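Local coordinates for protein Nrps/pks (Streptomyces albus, PDB 4OPE) that probably catalyses decarboxylative Claisen condensation to extend the acyl chain, as a ketosynthase domain of the AT-less polyketide synthase that makes oxazolomycin, at residues Q100-L105 with F163-P168; A114-V119 with C195-A200; V289-A294 with V327-G332; P320-G325 with A418-G423. One frame throughout, in Å; residues are numbered along the deposited sequence.

Contact 1: Q100-L105 with F163-P168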
loop_
_atom_site.group_PDB
_atom_site.type_symbol
_atom_site.label_atom_id
_atom_site.label_comp_id
_atom_site.label_asym_id
_atom_site.label_seq_id
_atom_site.Cartn_x
_atom_site.Cartn_y
_atom_site.Cartn_z
ATOM N N GLN A 100 -16.713 -10.183 -0.614
ATOM C CA GLN A 100 -17.433 -11.091 -1.493
ATOM C C GLN A 100 -16.570 -11.515 -2.691
ATOM O O GLN A 100 -16.585 -12.683 -3.074
ATOM C CB GLN A 100 -18.772 -10.506 -1.901
ATOM C CG GLN A 100 -19.652 -10.182 -0.670
ATOM C CD GLN A 100 -20.992 -9.526 -1.044
ATOM O OE1 GLN A 100 -21.083 -8.888 -2.050
ATOM N NE2 GLN A 100 -21.999 -9.651 -0.203
ATOM N N THR A 101 -15.787 -10.590 -3.242
ATOM C CA THR A 101 -14.896 -10.907 -4.337
ATOM C C THR A 101 -13.913 -11.979 -3.940
ATOM O O THR A 101 -13.721 -12.958 -4.647
ATOM C CB THR A 101 -14.148 -9.647 -4.765
ATOM O OG1 THR A 101 -15.105 -8.707 -5.275
ATOM C CG2 THR A 101 -13.080 -9.944 -5.801
ATOM N N VAL A 102 -13.321 -11.865 -2.773
ATOM C CA VAL A 102 -12.361 -12.899 -2.375
ATOM C C VAL A 102 -13.030 -14.243 -2.216
ATOM O O VAL A 102 -12.489 -15.273 -2.638
ATOM C CB VAL A 102 -11.566 -12.518 -1.134
ATOM C CG1 VAL A 102 -10.643 -13.651 -0.731
ATOM C CG2 VAL A 102 -10.745 -11.280 -1.460
ATOM N N TRP A 103 -14.221 -14.237 -1.641
ATOM C CA TRP A 103 -14.995 -15.474 -1.543
ATOM C C TRP A 103 -15.163 -16.081 -2.937
ATOM O O TRP A 103 -14.911 -17.284 -3.132
ATOM C CB TRP A 103 -16.382 -15.258 -0.926
ATOM C CG TRP A 103 -17.047 -16.569 -0.689
ATOM C CD1 TRP A 103 -17.876 -17.252 -1.534
ATOM C CD2 TRP A 103 -16.893 -17.394 0.476
ATOM N NE1 TRP A 103 -18.265 -18.457 -0.963
ATOM C CE2 TRP A 103 -17.664 -18.577 0.262
ATOM C CE3 TRP A 103 -16.183 -17.252 1.672
ATOM C CZ2 TRP A 103 -17.720 -19.608 1.195
ATOM C CZ3 TRP A 103 -16.253 -18.279 2.616
ATOM C CH2 TRP A 103 -17.017 -19.435 2.372
ATOM N N HIS A 104 -15.591 -15.269 -3.913
ATOM C CA HIS A 104 -15.813 -15.811 -5.227
ATOM C C HIS A 104 -14.516 -16.219 -5.905
ATOM O O HIS A 104 -14.507 -17.174 -6.676
ATOM C CB HIS A 104 -16.589 -14.858 -6.076
ATOM C CG HIS A 104 -18.009 -14.706 -5.650
ATOM N ND1 HIS A 104 -18.663 -13.496 -5.659
ATOM C CD2 HIS A 104 -18.906 -15.616 -5.211
ATOM C CE1 HIS A 104 -19.906 -13.661 -5.249
ATOM N NE2 HIS A 104 -20.081 -14.945 -4.985
ATOM N N LEU A 105 -13.423 -15.543 -5.596
ATOM C CA LEU A 105 -12.131 -15.952 -6.120
ATOM C C LEU A 105 -11.795 -17.395 -5.699
ATOM O O LEU A 105 -11.319 -18.225 -6.530
ATOM C CB LEU A 105 -11.030 -14.997 -5.612
ATOM C CG LEU A 105 -9.556 -15.381 -5.751
ATOM C CD1 LEU A 105 -9.308 -15.498 -7.236
ATOM C CD2 LEU A 105 -8.602 -14.341 -5.176
ATOM N N PHE A 163 -10.761 -15.037 6.278
ATOM C CA PHE A 163 -10.368 -16.241 5.525
ATOM C C PHE A 163 -9.203 -16.970 6.158
ATOM O O PHE A 163 -8.744 -17.984 5.628
ATOM C CB PHE A 163 -9.959 -15.844 4.101
ATOM C CG PHE A 163 -11.099 -15.400 3.271
ATOM C CD1 PHE A 163 -11.542 -14.109 3.322
ATOM C CD2 PHE A 163 -11.737 -16.292 2.434
ATOM C CE1 PHE A 163 -12.614 -13.707 2.524
ATOM C CE2 PHE A 163 -12.817 -15.889 1.652
ATOM C CZ PHE A 163 -13.267 -14.599 1.715
ATOM N N ASP A 164 -8.718 -16.427 7.268
ATOM C CA ASP A 164 -7.585 -16.942 7.988
ATOM C C ASP A 164 -6.336 -16.949 7.139
ATOM O O ASP A 164 -5.690 -17.984 6.935
ATOM C CB ASP A 164 -7.901 -18.328 8.554
ATOM C CG ASP A 164 -6.945 -18.750 9.691
ATOM O OD1 ASP A 164 -6.110 -17.931 10.148
ATOM O OD2 ASP A 164 -6.995 -19.935 10.100
ATOM N N PHE A 165 -6.013 -15.783 6.608
ATOM C CA PHE A 165 -4.806 -15.637 5.813
ATOM C C PHE A 165 -3.743 -14.937 6.659
ATOM O O PHE A 165 -3.872 -13.752 7.005
ATOM C CB PHE A 165 -5.101 -14.845 4.524
ATOM C CG PHE A 165 -5.997 -15.551 3.541
ATOM C CD1 PHE A 165 -6.121 -16.931 3.542
ATOM C CD2 PHE A 165 -6.707 -14.817 2.598
ATOM C CE1 PHE A 165 -6.946 -17.563 2.643
ATOM C CE2 PHE A 165 -7.509 -15.434 1.688
ATOM C CZ PHE A 165 -7.646 -16.812 1.711
ATOM N N ASP A 166 -2.702 -15.671 7.024
ATOM C CA ASP A 166 -1.746 -15.150 8.004
ATOM C C ASP A 166 -0.408 -14.818 7.353
ATOM O O ASP A 166 0.592 -14.691 7.994
ATOM C CB ASP A 166 -1.639 -16.081 9.231
ATOM C CG ASP A 166 -1.068 -17.466 8.910
ATOM O OD1 ASP A 166 -0.707 -17.754 7.726
ATOM O OD2 ASP A 166 -0.978 -18.275 9.881
ATOM N N GLY A 167 -0.425 -14.662 6.046
ATOM C CA GLY A 167 0.650 -14.000 5.343
ATOM C C GLY A 167 0.516 -12.493 5.445
ATOM O O GLY A 167 -0.342 -11.962 6.171
ATOM N N PRO A 168 1.369 -11.786 4.716
ATOM C CA PRO A 168 1.308 -10.341 4.609
ATOM C C PRO A 168 -0.086 -9.888 4.283
ATOM O O PRO A 168 -0.755 -10.503 3.447
ATOM C CB PRO A 168 2.217 -10.037 3.428
ATOM C CG PRO A 168 3.119 -11.197 3.318
ATOM C CD PRO A 168 2.354 -12.383 3.806
#
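V102 sets its CG1 methyl over one face of the F163 ring. CG1 lies 3.8 Å from the centroid of that ring and 16° off its normal, a CH-pi contact offset toward the rim. V102 CG1 stands anti to the backbone N (chi1 177°), which turns this methyl to the ring. W103 meets the same phenyl group from its benzo side, with W103 CE3 3.6 Å from F163 CE2. The two rings cross obliquely, their planes at 45°. The far end of F163 also comes up to the helix backbone, where its CZ is 3.5 Å from W103 N. A second ring, F165, takes V102 CG1 at its edge, 4.3 Å from F165 CE2.

F163 CB sits over the centre of one face of the F165 ring. The backbone between the two residues makes a Schellman motif at the end of helix 152-163, with D164 at positive phi. From here the chain runs on to strand 169-173, the outermost of the N-terminal half of the thiolase-fold sheet within this chain, so the contact joins helix 93-108 to that turn. With an alanine at F163, the V102 methyl and the W103 ring would probably lose their shared partner, and a gap would open between helix and turn.

Further out, F80 and F570 pack edge-to-face with W103. L99 and L106 of helix 93-108 also touch F163. D164 OD1 accepts a hydrogen bond from A275 N of the second subunit.

Contact 2: A114-V119 with C195-A200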
loop_
_atom_site.group_PDB
_atom_site.type_symbol
_atom_site.label_atom_id
_atom_site.label_comp_id
_atom_site.label_asym_id
_atom_site.label_seq_id
_atom_site.Cartn_x
_atom_site.Cartn_y
_atom_site.Cartn_z
ATOM N N ALA A 114 -10.396 -23.633 4.245
ATOM C CA ALA A 114 -9.839 -24.864 4.844
ATOM C C ALA A 114 -8.770 -25.538 3.992
ATOM O O ALA A 114 -7.789 -25.985 4.506
ATOM C CB ALA A 114 -10.943 -25.852 5.192
ATOM N N ALA A 115 -8.937 -25.584 2.696
ATOM C CA ALA A 115 -7.908 -26.169 1.844
ATOM C C ALA A 115 -6.633 -25.350 1.891
ATOM O O ALA A 115 -5.546 -25.888 1.768
ATOM C CB ALA A 115 -8.417 -26.273 0.402
ATOM N N LEU A 116 -6.783 -24.045 2.063
ATOM C CA LEU A 116 -5.652 -23.114 2.086
ATOM C C LEU A 116 -5.003 -22.972 3.423
ATOM O O LEU A 116 -3.957 -22.334 3.516
ATOM C CB LEU A 116 -6.075 -21.704 1.641
ATOM C CG LEU A 116 -6.244 -21.596 0.134
ATOM C CD1 LEU A 116 -6.881 -20.269 -0.267
ATOM C CD2 LEU A 116 -4.900 -21.767 -0.515
ATOM N N SER A 117 -5.578 -23.586 4.447
ATOM C CA SER A 117 -5.120 -23.361 5.827
ATOM C C SER A 117 -3.810 -24.015 6.190
ATOM O O SER A 117 -3.341 -23.816 7.240
ATOM C CB SER A 117 -6.156 -23.847 6.827
ATOM O OG SER A 117 -6.079 -25.245 6.874
ATOM N N LYS A 118 -3.245 -24.791 5.324
ATOM C CA LYS A 118 -1.985 -25.446 5.578
ATOM C C LYS A 118 -0.826 -24.731 4.866
ATOM O O LYS A 118 0.343 -25.114 5.029
ATOM C CB LYS A 118 -2.049 -26.900 5.096
ATOM C CG LYS A 118 -2.770 -27.123 3.747
ATOM C CD LYS A 118 -1.965 -28.067 2.826
ATOM C CE LYS A 118 -2.803 -29.145 2.122
ATOM N NZ LYS A 118 -3.577 -28.628 0.953
ATOM N N VAL A 119 -1.148 -23.716 4.065
ATOM C CA VAL A 119 -0.135 -22.899 3.426
ATOM C C VAL A 119 -0.345 -21.504 3.927
ATOM O O VAL A 119 -1.419 -21.165 4.363
ATOM C CB VAL A 119 -0.225 -22.884 1.884
ATOM C CG1 VAL A 119 0.038 -24.258 1.301
ATOM C CG2 VAL A 119 -1.577 -22.384 1.411
ATOM N N CYS A 195 5.064 -15.652 1.703
ATOM C CA CYS A 195 3.937 -16.538 1.684
ATOM C C CYS A 195 4.067 -17.532 0.522
ATOM O O CYS A 195 5.081 -17.529 -0.155
ATOM C CB CYS A 195 2.626 -15.739 1.619
ATOM S SG CYS A 195 2.528 -14.561 0.254
ATOM N N GLU A 196 3.083 -18.420 0.360
ATOM C CA GLU A 196 3.133 -19.460 -0.677
ATOM C C GLU A 196 2.057 -19.265 -1.686
ATOM O O GLU A 196 2.195 -19.669 -2.816
ATOM C CB GLU A 196 2.999 -20.869 -0.064
ATOM C CG GLU A 196 4.153 -21.239 0.878
ATOM C CD GLU A 196 3.705 -22.094 2.068
ATOM O OE1 GLU A 196 3.586 -23.338 1.926
ATOM O OE2 GLU A 196 3.478 -21.525 3.163
ATOM N N VAL A 197 0.965 -18.681 -1.243
ATOM C CA VAL A 197 -0.161 -18.380 -2.065
ATOM C C VAL A 197 -0.473 -16.939 -1.763
ATOM O O VAL A 197 -0.182 -16.485 -0.639
ATOM C CB VAL A 197 -1.329 -19.256 -1.652
ATOM C CG1 VAL A 197 -2.615 -18.815 -2.337
ATOM C CG2 VAL A 197 -1.011 -20.685 -1.995
ATOM N N ALA A 198 -1.012 -16.207 -2.747
ATOM C CA ALA A 198 -1.381 -14.789 -2.516
ATOM C C ALA A 198 -2.660 -14.339 -3.187
ATOM O O ALA A 198 -2.968 -14.769 -4.281
ATOM C CB ALA A 198 -0.249 -13.891 -2.969
ATOM N N VAL A 199 -3.412 -13.484 -2.534
ATOM C CA VAL A 199 -4.550 -12.843 -3.191
ATOM C C VAL A 199 -4.086 -11.487 -3.607
ATOM O O VAL A 199 -3.625 -10.754 -2.769
ATOM C CB VAL A 199 -5.689 -12.635 -2.208
ATOM C CG1 VAL A 199 -6.792 -11.773 -2.786
ATOM C CG2 VAL A 199 -6.216 -13.977 -1.786
ATOM N N ALA A 200 -4.182 -11.144 -4.884
ATOM C CA ALA A 200 -3.880 -9.752 -5.336
ATOM C C ALA A 200 -5.088 -9.204 -5.998
ATOM O O ALA A 200 -5.658 -9.849 -6.865
ATOM C CB ALA A 200 -2.750 -9.754 -6.356
#
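E196 and V197 meet V119 where strand 197-204 begins, in the N-terminal half of the thiolase-type ketosynthase fold. Strand 197-204 closes a beta-alpha-beta crossover that starts at strand 169-173 and runs through helix 178-192. Strand 121-126 lies between those two strands, parallel to both. The segment 114-119 leads into this middle strand through a type I turn from L116 to V119, and V119 N bonds L116 O at 3.2 Å.

E196 comes first. Its side chain bends at chi2 (145°), which brings the carboxylate obliquely across V119. E196 OE1 is 3.7 Å from V119 CG1, a plain van der Waals touch. The polar work is done by the other oxygen: OE2 accepts from the backbone N of R120, the residue after V119. R120 is the residue just before strand 121-126.

V197 is next and uses both methyls. V197 CG2 lies 3.8 Å from V119 CG2. CG1, which is anti to the backbone N (chi1 171°), goes to the leucine of the turn instead, and V197 CG1 is 4.2 Å from L116 CD2. The V197 and L116 side chains cross at about a right angle. V197 also packs on L247 and K249 of the neighbouring strand 242-250.

A198 packs on A186 and I190 of helix 178-192. Across the contact, the turn that carries L116 is tied back on itself at A114 O. That oxygen accepts from S117 N and, at 3.0 Å, from S117 OG, both coming from the same face of the carbonyl plane.

Contact 3: V289-A294 with V327-G332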
loop_
_atom_site.group_PDB
_atom_site.type_symbol
_atom_site.label_atom_id
_atom_site.label_comp_id
_atom_site.label_asym_id
_atom_site.label_seq_id
_atom_site.Cartn_x
_atom_site.Cartn_y
_atom_site.Cartn_z
ATOM N N VAL A 289 11.415 2.428 -20.230
ATOM C CA VAL A 289 12.288 1.664 -19.368
ATOM C C VAL A 289 11.561 0.490 -18.705
ATOM O O VAL A 289 12.019 -0.658 -18.753
ATOM C CB VAL A 289 12.878 2.553 -18.265
ATOM C CG1 VAL A 289 13.682 1.724 -17.276
ATOM C CG2 VAL A 289 13.741 3.637 -18.901
ATOM N N LEU A 290 10.414 0.793 -18.094
ATOM C CA LEU A 290 9.592 -0.197 -17.390
ATOM C C LEU A 290 9.266 -1.382 -18.298
ATOM O O LEU A 290 9.552 -2.524 -17.960
ATOM C CB LEU A 290 8.315 0.471 -16.938
ATOM C CG LEU A 290 7.286 -0.436 -16.286
ATOM C CD1 LEU A 290 7.679 -0.742 -14.855
ATOM C CD2 LEU A 290 5.902 0.176 -16.340
ATOM N N ILE A 291 8.686 -1.101 -19.458
ATOM C CA ILE A 291 8.291 -2.143 -20.372
ATOM C C ILE A 291 9.498 -2.957 -20.881
ATOM O O ILE A 291 9.426 -4.188 -21.019
ATOM C CB ILE A 291 7.506 -1.539 -21.563
ATOM C CG1 ILE A 291 6.142 -1.019 -21.089
ATOM C CG2 ILE A 291 7.228 -2.574 -22.618
ATOM C CD1 ILE A 291 5.384 -0.159 -22.081
ATOM N N GLY A 292 10.606 -2.266 -21.143
ATOM C CA GLY A 292 11.822 -2.899 -21.603
ATOM C C GLY A 292 12.317 -3.891 -20.604
ATOM O O GLY A 292 12.671 -5.021 -20.945
ATOM N N GLU A 293 12.300 -3.475 -19.356
ATOM C CA GLU A 293 12.710 -4.313 -18.250
ATOM C C GLU A 293 11.782 -5.511 -18.109
ATOM O O GLU A 293 12.222 -6.650 -18.038
ATOM C CB GLU A 293 12.658 -3.489 -16.995
ATOM C CG GLU A 293 13.678 -3.821 -15.927
ATOM C CD GLU A 293 13.694 -2.727 -14.870
ATOM O OE1 GLU A 293 13.868 -1.554 -15.287
ATOM O OE2 GLU A 293 13.480 -3.027 -13.658
ATOM N N ALA A 294 10.488 -5.266 -18.072
ATOM C CA ALA A 294 9.526 -6.371 -18.015
ATOM C C ALA A 294 9.782 -7.431 -19.109
ATOM O O ALA A 294 9.752 -8.620 -18.814
ATOM C CB ALA A 294 8.113 -5.836 -18.149
ATOM N N VAL A 327 7.233 2.404 -28.346
ATOM C CA VAL A 327 8.296 2.513 -29.367
ATOM C C VAL A 327 9.636 2.647 -28.686
ATOM O O VAL A 327 10.581 2.080 -29.110
ATOM C CB VAL A 327 8.110 3.730 -30.294
ATOM C CG1 VAL A 327 9.367 3.978 -31.138
ATOM C CG2 VAL A 327 6.861 3.583 -31.189
ATOM N N ARG A 328 9.726 3.372 -27.606
ATOM C CA ARG A 328 10.986 3.443 -26.897
ATOM C C ARG A 328 11.413 2.118 -26.317
ATOM O O ARG A 328 12.598 1.840 -26.252
ATOM C CB ARG A 328 10.935 4.476 -25.772
ATOM C CG ARG A 328 10.828 5.893 -26.286
ATOM C CD ARG A 328 11.055 6.950 -25.209
ATOM N NE ARG A 328 12.305 6.647 -24.505
ATOM C CZ ARG A 328 13.423 7.363 -24.598
ATOM N NH1 ARG A 328 13.460 8.465 -25.337
ATOM N NH2 ARG A 328 14.507 6.974 -23.924
ATOM N N ALA A 329 10.469 1.299 -25.880
ATOM C CA ALA A 329 10.841 0.043 -25.264
ATOM C C ALA A 329 11.303 -0.967 -26.290
ATOM O O ALA A 329 12.174 -1.788 -26.013
ATOM C CB ALA A 329 9.682 -0.511 -24.462
ATOM N N PHE A 330 10.709 -0.895 -27.478
ATOM C CA PHE A 330 11.047 -1.776 -28.618
ATOM C C PHE A 330 12.249 -1.348 -29.471
ATOM O O PHE A 330 12.596 -2.011 -30.458
ATOM C CB PHE A 330 9.841 -1.848 -29.519
ATOM C CG PHE A 330 8.695 -2.566 -28.922
ATOM C CD1 PHE A 330 8.713 -2.978 -27.595
ATOM C CD2 PHE A 330 7.580 -2.824 -29.692
ATOM C CE1 PHE A 330 7.648 -3.644 -27.069
ATOM C CE2 PHE A 330 6.509 -3.504 -29.164
ATOM C CZ PHE A 330 6.536 -3.907 -27.849
ATOM N N GLN A 331 12.849 -0.222 -29.105
ATOM C CA GLN A 331 14.079 0.249 -29.722
ATOM C C GLN A 331 15.189 -0.740 -29.304
ATOM O O GLN A 331 15.272 -1.143 -28.131
ATOM C CB GLN A 331 14.380 1.664 -29.211
ATOM C CG GLN A 331 15.071 2.624 -30.152
ATOM C CD GLN A 331 15.616 3.835 -29.383
ATOM O OE1 GLN A 331 15.075 4.209 -28.318
ATOM N NE2 GLN A 331 16.702 4.446 -29.904
ATOM N N GLY A 332 16.037 -1.133 -30.247
ATOM C CA GLY A 332 17.055 -2.133 -29.950
ATOM C C GLY A 332 16.545 -3.556 -30.108
ATOM O O GLY A 332 17.097 -4.474 -29.537
#
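Next to I291 and G292, which touch A329 across the contact, the carboxylate of E293 is gripped by two arginines. E293 OE2 forms a salt bridge with R297 NH2 of its own chain. E293 OE1 forms another with R120 NH2 of the second subunit, so this helix also faces the dimer partner.

The contact itself is apolar and small. A329 points its CB methyl at the other helix. There A329 CB lies 3.7 Å from I291 CG2 and 3.8 Å from I291 CB. CG1 of I291 stands beside the backbone N (chi1 -69°), and this puts CG2 anti to that N, on the flank that A329 approaches. The A329 methyl also reaches the backbone of the next residue, with A329 CB 3.9 Å from G292 N. G292 has no side chain and A329 a short one, and their CA atoms come within 4.8 Å of each other.

The helix under I291 is regular: E293 N bonds V289 O at 2.9 Å, and A294 N bonds L290 O likewise. Beside A329, the F330 ring packs on L295 of helix 284-298 and on the loop residues P302 and L335. On the sheet side, L290 and I291 both pack on H430 of strand 427-434.

Helix 318-329 links the parallel strands 308-309 and 340-343 in a beta-alpha-beta unit. Its close packing against helix 284-298 belongs to the helical layer on the C-terminal half of the thiolase fold.

Contact 4: P320-G325 with A418-G423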
loop_
_atom_site.group_PDB
_atom_site.type_symbol
_atom_site.label_atom_id
_atom_site.label_comp_id
_atom_site.label_asym_id
_atom_site.label_seq_id
_atom_site.Cartn_x
_atom_site.Cartn_y
_atom_site.Cartn_z
ATOM N N PRO A 320 -0.916 9.361 -27.130
ATOM C CA PRO A 320 0.341 9.432 -27.891
ATOM C C PRO A 320 1.568 9.148 -27.054
ATOM O O PRO A 320 2.571 8.659 -27.575
ATOM C CB PRO A 320 0.411 10.898 -28.346
ATOM C CG PRO A 320 -0.992 11.370 -28.322
ATOM C CD PRO A 320 -1.658 10.631 -27.193
ATOM N N VAL A 321 1.519 9.529 -25.786
ATOM C CA VAL A 321 2.634 9.246 -24.900
ATOM C C VAL A 321 2.790 7.747 -24.694
ATOM O O VAL A 321 3.905 7.252 -24.665
ATOM C CB VAL A 321 2.476 9.984 -23.557
ATOM C CG1 VAL A 321 3.398 9.435 -22.472
ATOM C CG2 VAL A 321 2.738 11.467 -23.785
ATOM N N GLU A 322 1.686 7.027 -24.562
ATOM C CA GLU A 322 1.753 5.582 -24.378
ATOM C C GLU A 322 2.394 4.918 -25.594
ATOM O O GLU A 322 3.244 4.032 -25.475
ATOM C CB GLU A 322 0.378 5.000 -24.116
ATOM C CG GLU A 322 0.404 3.509 -23.834
ATOM C CD GLU A 322 -0.860 2.949 -23.144
ATOM O OE1 GLU A 322 -1.913 3.644 -23.084
ATOM O OE2 GLU A 322 -0.783 1.782 -22.640
ATOM N N ILE A 323 2.031 5.384 -26.768
ATOM C CA ILE A 323 2.624 4.813 -27.948
ATOM C C ILE A 323 4.127 5.115 -28.042
ATOM O O ILE A 323 4.938 4.261 -28.412
ATOM C CB ILE A 323 1.888 5.247 -29.218
ATOM C CG1 ILE A 323 0.414 4.873 -29.141
ATOM C CG2 ILE A 323 2.488 4.547 -30.406
ATOM C CD1 ILE A 323 0.154 3.389 -28.918
ATOM N N THR A 324 4.511 6.318 -27.698
ATOM C CA THR A 324 5.902 6.660 -27.719
ATOM C C THR A 324 6.689 5.824 -26.734
ATOM O O THR A 324 7.790 5.432 -27.033
ATOM C CB THR A 324 6.061 8.104 -27.322
ATOM O OG1 THR A 324 5.236 8.884 -28.184
ATOM C CG2 THR A 324 7.512 8.536 -27.417
ATOM N N GLY A 325 6.134 5.567 -25.552
ATOM C CA GLY A 325 6.786 4.706 -24.561
ATOM C C GLY A 325 7.052 3.327 -25.133
ATOM O O GLY A 325 8.153 2.791 -24.986
ATOM N N ALA A 418 0.748 -8.596 -22.721
ATOM C CA ALA A 418 1.373 -7.646 -21.864
ATOM C C ALA A 418 0.342 -6.603 -21.504
ATOM O O ALA A 418 -0.458 -6.218 -22.335
ATOM C CB ALA A 418 2.549 -7.020 -22.598
ATOM N N ILE A 419 0.396 -6.137 -20.267
ATOM C CA ILE A 419 -0.614 -5.229 -19.718
ATOM C C ILE A 419 0.057 -4.091 -18.999
ATOM O O ILE A 419 0.907 -4.330 -18.149
ATOM C CB ILE A 419 -1.475 -5.952 -18.681
ATOM C CG1 ILE A 419 -1.897 -7.284 -19.284
ATOM C CG2 ILE A 419 -2.662 -5.067 -18.266
ATOM C CD1 ILE A 419 -2.762 -8.126 -18.373
ATOM N N SER A 420 -0.379 -2.874 -19.329
ATOM C CA SER A 420 0.143 -1.637 -18.745
ATOM C C SER A 420 -0.888 -0.913 -17.881
ATOM O O SER A 420 -2.068 -0.890 -18.174
ATOM C CB SER A 420 0.544 -0.653 -19.830
ATOM O OG SER A 420 1.718 -1.033 -20.526
ATOM N N ALA A 421 -0.393 -0.289 -16.827
ATOM C CA ALA A 421 -1.161 0.611 -16.042
ATOM C C ALA A 421 -0.246 1.717 -15.499
ATOM O O ALA A 421 0.741 1.439 -14.808
ATOM C CB ALA A 421 -1.807 -0.149 -14.918
ATOM N N PHE A 422 -0.629 2.959 -15.804
ATOM C CA PHE A 422 0.124 4.163 -15.436
ATOM C C PHE A 422 -0.700 5.080 -14.543
ATOM O O PHE A 422 -1.680 5.651 -14.948
ATOM C CB PHE A 422 0.512 4.922 -16.708
ATOM C CG PHE A 422 1.216 4.072 -17.713
ATOM C CD1 PHE A 422 2.272 3.286 -17.339
ATOM C CD2 PHE A 422 0.798 4.036 -19.012
ATOM C CE1 PHE A 422 2.939 2.505 -18.243
ATOM C CE2 PHE A 422 1.446 3.245 -19.937
ATOM C CZ PHE A 422 2.534 2.492 -19.550
ATOM N N GLY A 423 -0.305 5.193 -13.302
ATOM C CA GLY A 423 -1.019 6.033 -12.381
ATOM C C GLY A 423 -0.769 7.487 -12.725
ATOM O O GLY A 423 0.362 7.879 -13.015
HETATM O O HOH W 1 1.706 0.753 -22.633
#
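E322 and S420 are joined through one water. It donates to E322 OE2 at 2.7 Å and lies 2.8 Å from S420 OG. The E322 carboxylate has backbone partners as well: OE2 accepts from H311 N and OE1 from G312 N. Its side chain reaches them in an extended shape, CG anti to the backbone N (chi1 -177°). S420 OG is also hydrogen-bonded to H430 ND1. Within the helix, T324 N and T324 OG1 both hydrogen-bond P320 O, from opposite faces of its carbonyl plane, the hydroxyl T324 OG1 at 2.7 Å from P320 O.

H311 and G312 open the HGTGT signature, which in ketosynthases carries an active-site histidine. This stretch follows strand 308-309, which runs parallel to strand 416-422. E322, from the helix after the signature, thus holds the signature backbone beside that strand. With an alanine in place of E322, the amides of H311 and G312 would probably lose their acceptor and the water its link to the helix.

The contacts of F422 are van der Waals. F422 CE2 is 3.8 Å from E322 OE2 and 4.0 Å from E322 CG. Carboxylate and ring are steeply turned, their planes 72° apart. The F422 ring also meets the H311 ring.

How the contacts relate
The four contacts form two groups. Contacts 1 and 2 have centres 9 Å apart and touch: L105 CD2 is 3.9 Å from V199 CG1, and F165 CE1 is 4.0 Å from L116 CD1. Contacts 3 and 4 have centres 11 Å apart and share helix 318-329; I291 CD1 lies 4.1 Å from S420 OG. Between the groups the centres are 31 to 35 Å apart, but contacts 2 and 4 reach the same sheet. Contact 4 is tied to the HGTGT signature and so probably borders the active site. Contacts 1 and 3 both touch the second subunit. R120, which bonds E196 of contact 2, in the other subunit reaches E293 of contact 3.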